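Local coordinates for cyclopenase asqI (Emericella nidulans, PDB 5YY3), which catalyses the zinc-dependent ring contraction of 4'-methoxycyclopenin to 4'-methoxyviridicatin, with loss of methyl isocyanate, in the biosynthesis of aspoquinolone mycotoxins, at residues 145-150 and 178-183; 174-179 and 392-397; 184-189 and 386-391. All blocks are in the same frame, centred on the assembly; numbering follows the deposited sequence.

Contact 1. Residues 145-150 and 178-183; sequences PFFSTK and DDYDLN
The CE2–CZ end of Phe147 comes up to the CD1–CE1 edge of the Tyr180 ring. CZ of Phe147 lies 3.9 Å from CE1 of Tyr180, near the plane of the tyrosine ring, and CE2 of Phe147 comes to 4.0 Å from Tyr180 CD1. This is an oblique apolar contact between rings whose planes stand at 87° and whose centroids are 6.0 Å apart. The nearest CA atoms, of Phe147 and Tyr180, are 11.0 Å apart, and the two rings span that gap. In Tyr180 the ring swings away from the backbone N (chi1 173°), which carries its CD1–CE1 side out from the first turn of the helix to the phenylalanine.

Both segments belong to the domain of the copper-containing hemocyanin family, which here holds a single zinc ion, and the contact joins the loop that follows helix 129-133 to the start of helix 180-193, which farther along bears zinc ligands His186 and His190. Asp179 is the N-cap, its short carboxylate reaching the first backbone N-H groups: OD1 accepts from Leu182 N at 2.8 Å, on the anti side, and more weakly from Asp181 N. Asn183 ND2 reaches Asp179 O at 2.9 Å, from above the carbonyl plane, and also bonds Arg177 O; Asp179 O takes the backbone N of Asn183 too. Phe147 also touches Leu141 and Met456.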
loop_
_atom_site.group_PDB
_atom_site.type_symbol
_atom_site.label_atom_id
_atom_site.label_comp_id
_atom_site.label_asym_id
_atom_site.label_seq_id
_atom_site.Cartn_x
_atom_site.Cartn_y
_atom_site.Cartn_z
ATOM N N PRO A 145 -25.083 -13.963 -25.221
ATOM C CA PRO A 145 -26.068 -13.014 -24.680
ATOM C C PRO A 145 -25.542 -12.117 -23.553
ATOM O O PRO A 145 -26.008 -10.986 -23.425
ATOM C CB PRO A 145 -27.176 -13.934 -24.148
ATOM C CG PRO A 145 -27.133 -15.115 -25.046
ATOM C CD PRO A 145 -25.674 -15.301 -25.436
ATOM N N PHE A 146 -24.600 -12.610 -22.750
ATOM C CA PHE A 146 -24.093 -11.836 -21.614
ATOM C C PHE A 146 -23.258 -10.631 -22.065
ATOM O O PHE A 146 -23.058 -9.686 -21.304
ATOM C CB PHE A 146 -23.256 -12.713 -20.675
ATOM C CG PHE A 146 -24.058 -13.697 -19.863
ATOM C CD1 PHE A 146 -25.417 -13.857 -20.060
ATOM C CD2 PHE A 146 -23.439 -14.460 -18.886
ATOM C CE1 PHE A 146 -26.143 -14.767 -19.303
ATOM C CE2 PHE A 146 -24.151 -15.364 -18.132
ATOM C CZ PHE A 146 -25.510 -15.519 -18.339
ATOM N N PHE A 147 -22.775 -10.674 -23.303
ATOM C CA PHE A 147 -22.028 -9.566 -23.888
ATOM C C PHE A 147 -22.928 -8.449 -24.400
ATOM O O PHE A 147 -22.483 -7.600 -25.167
ATOM C CB PHE A 147 -21.139 -10.064 -25.034
ATOM C CG PHE A 147 -19.802 -10.587 -24.582
ATOM C CD1 PHE A 147 -19.705 -11.788 -23.903
ATOM C CD2 PHE A 147 -18.649 -9.873 -24.828
ATOM C CE1 PHE A 147 -18.479 -12.265 -23.483
ATOM C CE2 PHE A 147 -17.427 -10.350 -24.422
ATOM C CZ PHE A 147 -17.340 -11.542 -23.742
ATOM N N SER A 148 -24.190 -8.445 -23.981
ATOM C CA SER A 148 -25.120 -7.377 -24.348
ATOM C C SER A 148 -25.917 -6.923 -23.135
ATOM O O SER A 148 -26.085 -7.678 -22.176
ATOM C CB SER A 148 -26.073 -7.839 -25.447
ATOM O OG SER A 148 -25.354 -8.300 -26.571
ATOM N N THR A 149 -26.404 -5.688 -23.186
ATOM C CA THR A 149 -27.208 -5.120 -22.108
ATOM C C THR A 149 -28.662 -5.597 -22.220
ATOM O O THR A 149 -29.144 -5.867 -23.321
ATOM C CB THR A 149 -27.155 -3.569 -22.131
ATOM O OG1 THR A 149 -27.444 -3.048 -20.828
ATOM C CG2 THR A 149 -28.147 -2.996 -23.143
ATOM N N LYS A 150 -29.339 -5.730 -21.076
ATOM C CA LYS A 150 -30.781 -6.018 -21.020
ATOM C C LYS A 150 -31.171 -7.296 -21.759
ATOM O O LYS A 150 -32.136 -7.296 -22.532
ATOM C CB LYS A 150 -31.592 -4.840 -21.586
ATOM C CG LYS A 150 -31.943 -3.765 -20.564
ATOM C CD LYS A 150 -30.690 -3.038 -20.087
ATOM C CE LYS A 150 -31.002 -2.015 -19.009
ATOM N NZ LYS A 150 -29.765 -1.334 -18.524
ATOM N N ASP A 178 -9.870 -11.501 -16.804
ATOM C CA ASP A 178 -10.935 -11.030 -17.691
ATOM C C ASP A 178 -10.502 -10.974 -19.144
ATOM O O ASP A 178 -11.262 -10.515 -19.997
ATOM C CB ASP A 178 -11.408 -9.636 -17.296
ATOM C CG ASP A 178 -12.221 -9.629 -16.037
ATOM O OD1 ASP A 178 -13.043 -10.527 -15.851
ATOM O OD2 ASP A 178 -12.053 -8.688 -15.233
ATOM N N ASP A 179 -9.276 -11.383 -19.433
ATOM C CA ASP A 179 -8.805 -11.294 -20.806
ATOM C C ASP A 179 -9.771 -12.024 -21.744
ATOM O O ASP A 179 -10.086 -13.202 -21.540
ATOM C CB ASP A 179 -7.397 -11.849 -20.936
ATOM C CG ASP A 179 -6.873 -11.752 -22.344
ATOM O OD1 ASP A 179 -7.290 -12.574 -23.181
ATOM O OD2 ASP A 179 -6.047 -10.855 -22.619
ATOM N N TYR A 180 -10.250 -11.300 -22.752
ATOM C CA TYR A 180 -11.228 -11.842 -23.685
ATOM C C TYR A 180 -10.735 -13.130 -24.325
ATOM O O TYR A 180 -11.488 -14.085 -24.464
ATOM C CB TYR A 180 -11.571 -10.843 -24.811
ATOM C CG TYR A 180 -12.460 -11.512 -25.835
ATOM C CD1 TYR A 180 -13.813 -11.723 -25.565
ATOM C CD2 TYR A 180 -11.937 -12.028 -27.024
ATOM C CE1 TYR A 180 -14.633 -12.380 -26.467
ATOM C CE2 TYR A 180 -12.752 -12.691 -27.933
ATOM C CZ TYR A 180 -14.101 -12.864 -27.637
ATOM O OH TYR A 180 -14.928 -13.508 -28.516
ATOM N N ASP A 181 -9.475 -13.143 -24.752
ATOM C CA ASP A 181 -8.988 -14.261 -25.527
ATOM C C ASP A 181 -8.703 -15.462 -24.628
ATOM O O ASP A 181 -8.843 -16.605 -25.059
ATOM C CB ASP A 181 -7.758 -13.838 -26.346
ATOM C CG ASP A 181 -8.108 -12.789 -27.408
ATOM O OD1 ASP A 181 -8.683 -13.175 -28.451
ATOM O OD2 ASP A 181 -7.839 -11.580 -27.194
ATOM N N LEU A 182 -8.314 -15.225 -23.383
ATOM C CA LEU A 182 -8.262 -16.336 -22.441
ATOM C C LEU A 182 -9.667 -16.904 -22.281
ATOM O O LEU A 182 -9.871 -18.112 -22.304
ATOM C CB LEU A 182 -7.711 -15.901 -21.085
ATOM C CG LEU A 182 -7.818 -16.903 -19.938
ATOM C CD1 LEU A 182 -7.073 -18.181 -20.269
ATOM C CD2 LEU A 182 -7.298 -16.293 -18.635
ATOM N N ASN A 183 -10.642 -16.026 -22.136
ATOM C CA ASN A 183 -11.989 -16.482 -21.882
ATOM C C ASN A 183 -12.606 -17.144 -23.099
ATOM O O ASN A 183 -13.280 -18.183 -22.973
ATOM C CB ASN A 183 -12.847 -15.324 -21.404
ATOM C CG ASN A 183 -12.761 -15.139 -19.910
ATOM O OD1 ASN A 183 -13.487 -15.790 -19.160
ATOM N ND2 ASN A 183 -11.846 -14.273 -19.463
#

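Contact 2. Residues 174-179 and 392-397; sequences SYWRDD and CFWRWY
Trp176 turns the edge of its six-membered ring toward the face of the Trp394 six-membered ring in an offset edge-to-face pair. The planes stand at 61° and the ring centroids are 5.6 Å apart. The point of closest touch is Trp176 CZ3, which lies 3.5 Å from Trp394 CH2. Because CG of Trp176 is turned away from its backbone N (chi1 -157°), the indole reaches across although the CB of Trp176 does not point at Trp394.

Beside this pair, the CG and CD methylenes of Arg177 cross obliquely by the CD1–NE1 part of the same indole, with CD 3.7 Å from Trp394 NE1. The contact joins the short helix 174-177 to helix 391-410 within the hemocyanin-type domain, close to the metal: the side chain of Trp394 is about 7 Å from those of zinc ligands His186 and His218. Trp394 also rests on Met221 of helix 210-231. Tryptophan suits this buried place because its broad ring can fill space between helices while its one polar atom is still served: Trp394 NE1 donates to Pro388 O. Arg177 bends at chi3 (-50°), and its guanidinium is held by the backbone carbonyls of His170, through NH1, and of Arg389, through NE, so methylenes are what Trp394 meets.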
loop_
_atom_site.group_PDB
_atom_site.type_symbol
_atom_site.label_atom_id
_atom_site.label_comp_id
_atom_site.label_asym_id
_atom_site.label_seq_id
_atom_site.Cartn_x
_atom_site.Cartn_y
_atom_site.Cartn_z
ATOM N N SER A 174 -7.100 -8.893 -12.351
ATOM C CA SER A 174 -8.318 -8.838 -13.135
ATOM C C SER A 174 -8.061 -8.725 -14.652
ATOM O O SER A 174 -8.781 -9.326 -15.444
ATOM C CB SER A 174 -9.176 -7.672 -12.586
ATOM O OG SER A 174 -9.800 -6.937 -13.611
ATOM N N TYR A 175 -7.032 -7.978 -15.057
ATOM C CA TYR A 175 -6.726 -7.821 -16.496
ATOM C C TYR A 175 -6.435 -9.174 -17.157
ATOM O O TYR A 175 -6.771 -9.426 -18.319
ATOM C CB TYR A 175 -5.528 -6.870 -16.724
ATOM C CG TYR A 175 -4.188 -7.453 -16.303
ATOM C CD1 TYR A 175 -3.719 -7.307 -14.996
ATOM C CD2 TYR A 175 -3.396 -8.155 -17.210
ATOM C CE1 TYR A 175 -2.502 -7.849 -14.607
ATOM C CE2 TYR A 175 -2.191 -8.707 -16.831
ATOM C CZ TYR A 175 -1.739 -8.548 -15.530
ATOM O OH TYR A 175 -0.526 -9.103 -15.156
ATOM N N TRP A 176 -5.814 -10.050 -16.387
ATOM C CA TRP A 176 -5.438 -11.357 -16.865
ATOM C C TRP A 176 -6.650 -12.293 -16.829
ATOM O O TRP A 176 -6.915 -13.005 -17.795
ATOM C CB TRP A 176 -4.299 -11.889 -16.002
ATOM C CG TRP A 176 -3.417 -12.923 -16.599
ATOM C CD1 TRP A 176 -2.274 -12.706 -17.296
ATOM C CD2 TRP A 176 -3.553 -14.354 -16.476
ATOM N NE1 TRP A 176 -1.695 -13.907 -17.638
ATOM C CE2 TRP A 176 -2.458 -14.929 -17.147
ATOM C CE3 TRP A 176 -4.493 -15.190 -15.867
ATOM C CZ2 TRP A 176 -2.279 -16.315 -17.233
ATOM C CZ3 TRP A 176 -4.314 -16.575 -15.959
ATOM C CH2 TRP A 176 -3.220 -17.117 -16.642
ATOM N N ARG A 177 -7.397 -12.288 -15.730
ATOM C CA ARG A 177 -8.554 -13.193 -15.622
ATOM C C ARG A 177 -9.709 -12.800 -16.548
ATOM O O ARG A 177 -10.444 -13.673 -17.033
ATOM C CB ARG A 177 -9.049 -13.256 -14.182
ATOM C CG ARG A 177 -8.014 -13.791 -13.175
ATOM C CD ARG A 177 -8.670 -14.010 -11.804
ATOM N NE ARG A 177 -9.412 -12.821 -11.399
ATOM C CZ ARG A 177 -9.002 -11.943 -10.481
ATOM N NH1 ARG A 177 -7.861 -12.121 -9.823
ATOM N NH2 ARG A 177 -9.744 -10.886 -10.212
ATOM N N ASP A 178 -9.870 -11.501 -16.804
ATOM C CA ASP A 178 -10.935 -11.030 -17.691
ATOM C C ASP A 178 -10.502 -10.974 -19.144
ATOM O O ASP A 178 -11.262 -10.515 -19.997
ATOM C CB ASP A 178 -11.408 -9.636 -17.296
ATOM C CG ASP A 178 -12.221 -9.629 -16.037
ATOM O OD1 ASP A 178 -13.043 -10.527 -15.851
ATOM O OD2 ASP A 178 -12.053 -8.688 -15.233
ATOM N N ASP A 179 -9.276 -11.383 -19.433
ATOM C CA ASP A 179 -8.805 -11.294 -20.806
ATOM C C ASP A 179 -9.771 -12.024 -21.744
ATOM O O ASP A 179 -10.086 -13.202 -21.540
ATOM C CB ASP A 179 -7.397 -11.849 -20.936
ATOM C CG ASP A 179 -6.873 -11.752 -22.344
ATOM O OD1 ASP A 179 -7.290 -12.574 -23.181
ATOM O OD2 ASP A 179 -6.047 -10.855 -22.619
ATOM N N CYS A 392 -12.260 -17.625 -7.120
ATOM C CA CYS A 392 -12.512 -18.896 -6.430
ATOM C C CYS A 392 -12.170 -20.094 -7.332
ATOM O O CYS A 392 -11.755 -21.142 -6.840
ATOM C CB CYS A 392 -13.959 -18.995 -5.917
ATOM S SG CYS A 392 -15.268 -19.233 -7.138
ATOM N N PHE A 393 -12.310 -19.953 -8.646
ATOM C CA PHE A 393 -12.036 -21.101 -9.500
ATOM C C PHE A 393 -10.540 -21.364 -9.622
ATOM O O PHE A 393 -10.122 -22.498 -9.853
ATOM C CB PHE A 393 -12.674 -20.924 -10.874
ATOM C CG PHE A 393 -14.180 -21.033 -10.844
ATOM C CD1 PHE A 393 -14.980 -19.897 -10.814
ATOM C CD2 PHE A 393 -14.791 -22.268 -10.757
ATOM C CE1 PHE A 393 -16.360 -19.999 -10.768
ATOM C CE2 PHE A 393 -16.181 -22.378 -10.694
ATOM C CZ PHE A 393 -16.960 -21.249 -10.704
ATOM N N TRP A 394 -9.731 -20.323 -9.447
ATOM C CA TRP A 394 -8.288 -20.500 -9.499
ATOM C C TRP A 394 -7.872 -21.247 -8.262
ATOM O O TRP A 394 -6.923 -22.030 -8.300
ATOM C CB TRP A 394 -7.559 -19.149 -9.649
ATOM C CG TRP A 394 -7.753 -18.641 -11.039
ATOM C CD1 TRP A 394 -8.719 -17.784 -11.470
ATOM C CD2 TRP A 394 -7.024 -19.047 -12.208
ATOM N NE1 TRP A 394 -8.613 -17.593 -12.830
ATOM C CE2 TRP A 394 -7.577 -18.359 -13.305
ATOM C CE3 TRP A 394 -5.941 -19.908 -12.427
ATOM C CZ2 TRP A 394 -7.088 -18.510 -14.602
ATOM C CZ3 TRP A 394 -5.455 -20.052 -13.706
ATOM C CH2 TRP A 394 -6.024 -19.350 -14.782
ATOM N N ARG A 395 -8.616 -21.067 -7.173
ATOM C CA ARG A 395 -8.313 -21.820 -5.961
ATOM C C ARG A 395 -8.718 -23.291 -6.156
ATOM O O ARG A 395 -8.033 -24.199 -5.679
ATOM C CB ARG A 395 -8.997 -21.197 -4.735
ATOM C CG ARG A 395 -8.567 -19.734 -4.475
ATOM C CD ARG A 395 -8.910 -19.267 -3.042
ATOM N NE ARG A 395 -8.532 -20.325 -2.122
ATOM C CZ ARG A 395 -8.918 -20.402 -0.858
ATOM N NH1 ARG A 395 -9.688 -19.446 -0.333
ATOM N NH2 ARG A 395 -8.526 -21.445 -0.124
ATOM N N TRP A 396 -9.803 -23.530 -6.889
ATOM C CA TRP A 396 -10.155 -24.900 -7.237
ATOM C C TRP A 396 -9.146 -25.500 -8.239
ATOM O O TRP A 396 -8.694 -26.638 -8.054
ATOM C CB TRP A 396 -11.583 -24.977 -7.798
ATOM C CG TRP A 396 -12.029 -26.400 -8.069
ATOM C CD1 TRP A 396 -12.136 -27.000 -9.286
ATOM C CD2 TRP A 396 -12.409 -27.389 -7.097
ATOM N NE1 TRP A 396 -12.561 -28.301 -9.137
ATOM C CE2 TRP A 396 -12.737 -28.566 -7.798
ATOM C CE3 TRP A 396 -12.489 -27.402 -5.699
ATOM C CZ2 TRP A 396 -13.149 -29.739 -7.162
ATOM C CZ3 TRP A 396 -12.903 -28.562 -5.064
ATOM C CH2 TRP A 396 -13.231 -29.716 -5.797
ATOM N N TYR A 397 -8.786 -24.754 -9.286
ATOM C CA TYR A 397 -7.788 -25.256 -10.248
ATOM C C TYR A 397 -6.484 -25.637 -9.540
ATOM O O TYR A 397 -5.863 -26.641 -9.882
ATOM C CB TYR A 397 -7.480 -24.232 -11.341
ATOM C CG TYR A 397 -8.658 -23.753 -12.180
ATOM C CD1 TYR A 397 -9.809 -24.526 -12.340
ATOM C CD2 TYR A 397 -8.611 -22.512 -12.806
ATOM C CE1 TYR A 397 -10.884 -24.066 -13.121
ATOM C CE2 TYR A 397 -9.672 -22.046 -13.580
ATOM C CZ TYR A 397 -10.805 -22.826 -13.735
ATOM O OH TYR A 397 -11.848 -22.351 -14.502
#

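Contact 3. Residues 184-189 and 386-391; sequences DSHYYW and GAPRDP
One face of the His186 imidazole is covered by the ring of Pro388. CG of Pro388 sits 3.6 Å from the centroid of the imidazole, 19° off the ring normal, which makes this a CH-pi contact over the face. The neighbouring CD of Pro388 comes to 3.5 Å from His186 CD2, so two consecutive ring carbons of the proline lie against the CG–CD2 side of the histidine. Ala387 adds a looser touch: its CB approaches His186 NE2 obliquely, at 4.2 Å. The imidazole also touches Tyr397 of helix 391-410.

With CG swung away from the backbone N (chi1 174°), the His186 ring projects from helix 180-193 toward the 3-10 turn 387-389. Proline suits this turn because its fixed phi fits the tight backbone, and because its CH groups offer an apolar surface that does not compete for the imidazole nitrogens. Gly386, at the start of the turn, has a positive phi of 74°, which glycine adopts easily. Backbone bonds from Arg389 N to Gly386 O and from Asp390 N to Ala387 O close the turn. Beyond it, Asp390 OD1 caps helix 391-410 by accepting from Cys392 N and is also bonded to Tyr264 OH.

His186 is one of three zinc ligands, with His190 one turn farther along the same helix and His218 on helix 210-231. A packed ring beside a metal-binding histidine probably limits its rotation, and the grouping of histidines on two helices recalls the histidine-lined dinuclear copper centres of tyrosinases and hemocyanins, here with a single zinc ion.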
loop_
_atom_site.group_PDB
_atom_site.type_symbol
_atom_site.label_atom_id
_atom_site.label_comp_id
_atom_site.label_asym_id
_atom_site.label_seq_id
_atom_site.Cartn_x
_atom_site.Cartn_y
_atom_site.Cartn_z
ATOM N N ASP A 184 -12.368 -16.582 -24.280
ATOM C CA ASP A 184 -12.891 -17.234 -25.474
ATOM C C ASP A 184 -12.193 -18.575 -25.682
ATOM O O ASP A 184 -12.829 -19.539 -26.083
ATOM C CB ASP A 184 -12.744 -16.377 -26.741
ATOM C CG ASP A 184 -13.182 -17.137 -28.001
ATOM O OD1 ASP A 184 -14.406 -17.345 -28.173
ATOM O OD2 ASP A 184 -12.302 -17.566 -28.791
ATOM N N SER A 185 -10.893 -18.639 -25.404
ATOM C CA SER A 185 -10.159 -19.900 -25.541
ATOM C C SER A 185 -10.692 -20.986 -24.603
ATOM O O SER A 185 -10.849 -22.152 -24.989
ATOM C CB SER A 185 -8.669 -19.681 -25.277
ATOM O OG SER A 185 -8.047 -20.901 -24.915
ATOM N N HIS A 186 -10.939 -20.597 -23.358
ATOM C CA HIS A 186 -11.420 -21.503 -22.332
ATOM C C HIS A 186 -12.814 -22.004 -22.701
ATOM O O HIS A 186 -13.176 -23.153 -22.444
ATOM C CB HIS A 186 -11.438 -20.779 -20.987
ATOM C CG HIS A 186 -12.057 -21.558 -19.867
ATOM N ND1 HIS A 186 -11.362 -22.504 -19.146
ATOM C CD2 HIS A 186 -13.299 -21.501 -19.324
ATOM C CE1 HIS A 186 -12.146 -22.998 -18.208
ATOM N NE2 HIS A 186 -13.325 -22.407 -18.293
ATOM N N TYR A 187 -13.582 -21.112 -23.307
ATOM C CA TYR A 187 -14.964 -21.359 -23.695
ATOM C C TYR A 187 -15.031 -22.419 -24.789
ATOM O O TYR A 187 -15.852 -23.331 -24.736
ATOM C CB TYR A 187 -15.568 -20.036 -24.135
ATOM C CG TYR A 187 -16.876 -20.027 -24.885
ATOM C CD1 TYR A 187 -18.096 -20.191 -24.223
ATOM C CD2 TYR A 187 -16.903 -19.734 -26.247
ATOM C CE1 TYR A 187 -19.302 -20.120 -24.908
ATOM C CE2 TYR A 187 -18.093 -19.658 -26.940
ATOM C CZ TYR A 187 -19.290 -19.846 -26.265
ATOM O OH TYR A 187 -20.473 -19.774 -26.965
ATOM N N TYR A 188 -14.141 -22.311 -25.766
ATOM C CA TYR A 188 -14.081 -23.305 -26.818
ATOM C C TYR A 188 -13.478 -24.607 -26.291
ATOM O O TYR A 188 -13.871 -25.689 -26.713
ATOM C CB TYR A 188 -13.279 -22.767 -28.018
ATOM C CG TYR A 188 -13.170 -23.741 -29.183
ATOM C CD1 TYR A 188 -14.307 -24.175 -29.872
ATOM C CD2 TYR A 188 -11.933 -24.225 -29.597
ATOM C CE1 TYR A 188 -14.211 -25.077 -30.941
ATOM C CE2 TYR A 188 -11.824 -25.121 -30.671
ATOM C CZ TYR A 188 -12.965 -25.542 -31.337
ATOM O OH TYR A 188 -12.846 -26.426 -32.394
ATOM N N TRP A 189 -12.537 -24.500 -25.357
ATOM C CA TRP A 189 -11.849 -25.678 -24.843
ATOM C C TRP A 189 -12.837 -26.694 -24.294
ATOM O O TRP A 189 -12.692 -27.895 -24.485
ATOM C CB TRP A 189 -10.847 -25.297 -23.752
ATOM C CG TRP A 189 -9.925 -26.417 -23.341
ATOM C CD1 TRP A 189 -8.745 -26.750 -23.924
ATOM C CD2 TRP A 189 -10.105 -27.339 -22.254
ATOM N NE1 TRP A 189 -8.176 -27.821 -23.273
ATOM C CE2 TRP A 189 -8.993 -28.200 -22.244
ATOM C CE3 TRP A 189 -11.099 -27.515 -21.288
ATOM C CZ2 TRP A 189 -8.846 -29.226 -21.317
ATOM C CZ3 TRP A 189 -10.948 -28.547 -20.355
ATOM C CH2 TRP A 189 -9.832 -29.382 -20.381
ATOM N N GLY A 386 -17.651 -17.682 -17.643
ATOM C CA GLY A 386 -16.741 -16.763 -16.986
ATOM C C GLY A 386 -15.999 -17.313 -15.793
ATOM O O GLY A 386 -15.562 -16.546 -14.937
ATOM N N ALA A 387 -15.859 -18.635 -15.724
ATOM C CA ALA A 387 -15.104 -19.247 -14.634
ATOM C C ALA A 387 -13.684 -18.654 -14.462
ATOM O O ALA A 387 -13.305 -18.313 -13.330
ATOM C CB ALA A 387 -15.025 -20.751 -14.833
ATOM N N PRO A 388 -12.894 -18.525 -15.563
ATOM C CA PRO A 388 -11.554 -17.944 -15.377
ATOM C C PRO A 388 -11.550 -16.544 -14.754
ATOM O O PRO A 388 -10.526 -16.135 -14.204
ATOM C CB PRO A 388 -10.987 -17.881 -16.806
ATOM C CG PRO A 388 -11.712 -18.930 -17.547
ATOM C CD PRO A 388 -13.095 -18.986 -16.952
ATOM N N ARG A 389 -12.665 -15.828 -14.823
ATOM C CA ARG A 389 -12.714 -14.473 -14.290
ATOM C C ARG A 389 -12.707 -14.469 -12.763
ATOM O O ARG A 389 -12.224 -13.531 -12.130
ATOM C CB ARG A 389 -13.960 -13.738 -14.780
ATOM C CG ARG A 389 -14.245 -13.836 -16.261
ATOM C CD ARG A 389 -15.559 -13.135 -16.584
ATOM N NE ARG A 389 -15.768 -13.130 -18.022
ATOM C CZ ARG A 389 -15.299 -12.194 -18.841
ATOM N NH1 ARG A 389 -14.617 -11.170 -18.352
ATOM N NH2 ARG A 389 -15.516 -12.274 -20.150
ATOM N N ASP A 390 -13.253 -15.531 -12.182
ATOM C CA ASP A 390 -13.522 -15.610 -10.745
ATOM C C ASP A 390 -12.342 -16.217 -9.960
ATOM O O ASP A 390 -11.888 -17.315 -10.276
ATOM C CB ASP A 390 -14.786 -16.441 -10.548
ATOM C CG ASP A 390 -15.378 -16.316 -9.157
ATOM O OD1 ASP A 390 -14.617 -16.060 -8.194
ATOM O OD2 ASP A 390 -16.615 -16.507 -9.042
ATOM N N PRO A 391 -11.838 -15.500 -8.940
ATOM C CA PRO A 391 -10.696 -16.032 -8.180
ATOM C C PRO A 391 -11.001 -17.337 -7.446
ATOM O O PRO A 391 -10.060 -18.095 -7.173
ATOM C CB PRO A 391 -10.386 -14.915 -7.173
ATOM C CG PRO A 391 -10.927 -13.678 -7.805
ATOM C CD PRO A 391 -12.198 -14.138 -8.502
#

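In the fold
The three contacts lie within the hemocyanin-type domain, their centres 8 to 14 Å apart, with contacts 2 and 3 the nearest pair. Helix 174-177 leads into helix 180-193, so contacts 1 and 2 share Asp178 and Asp179. Contact 1 closes before contact 3 opens, and both segments of contact 3 fall between those of contact 2. From about 200 residues later in the chain, 386-397 returns to meet these helices. Trp394 NE1 and Arg177 NE bond the carbonyls of Pro388 and Arg389, and Asp178 forms a salt bridge with Arg389. Contact 3 holds zinc ligand His186 itself, contact 2 lies nearby, and contact 1 is at the start of the same helix.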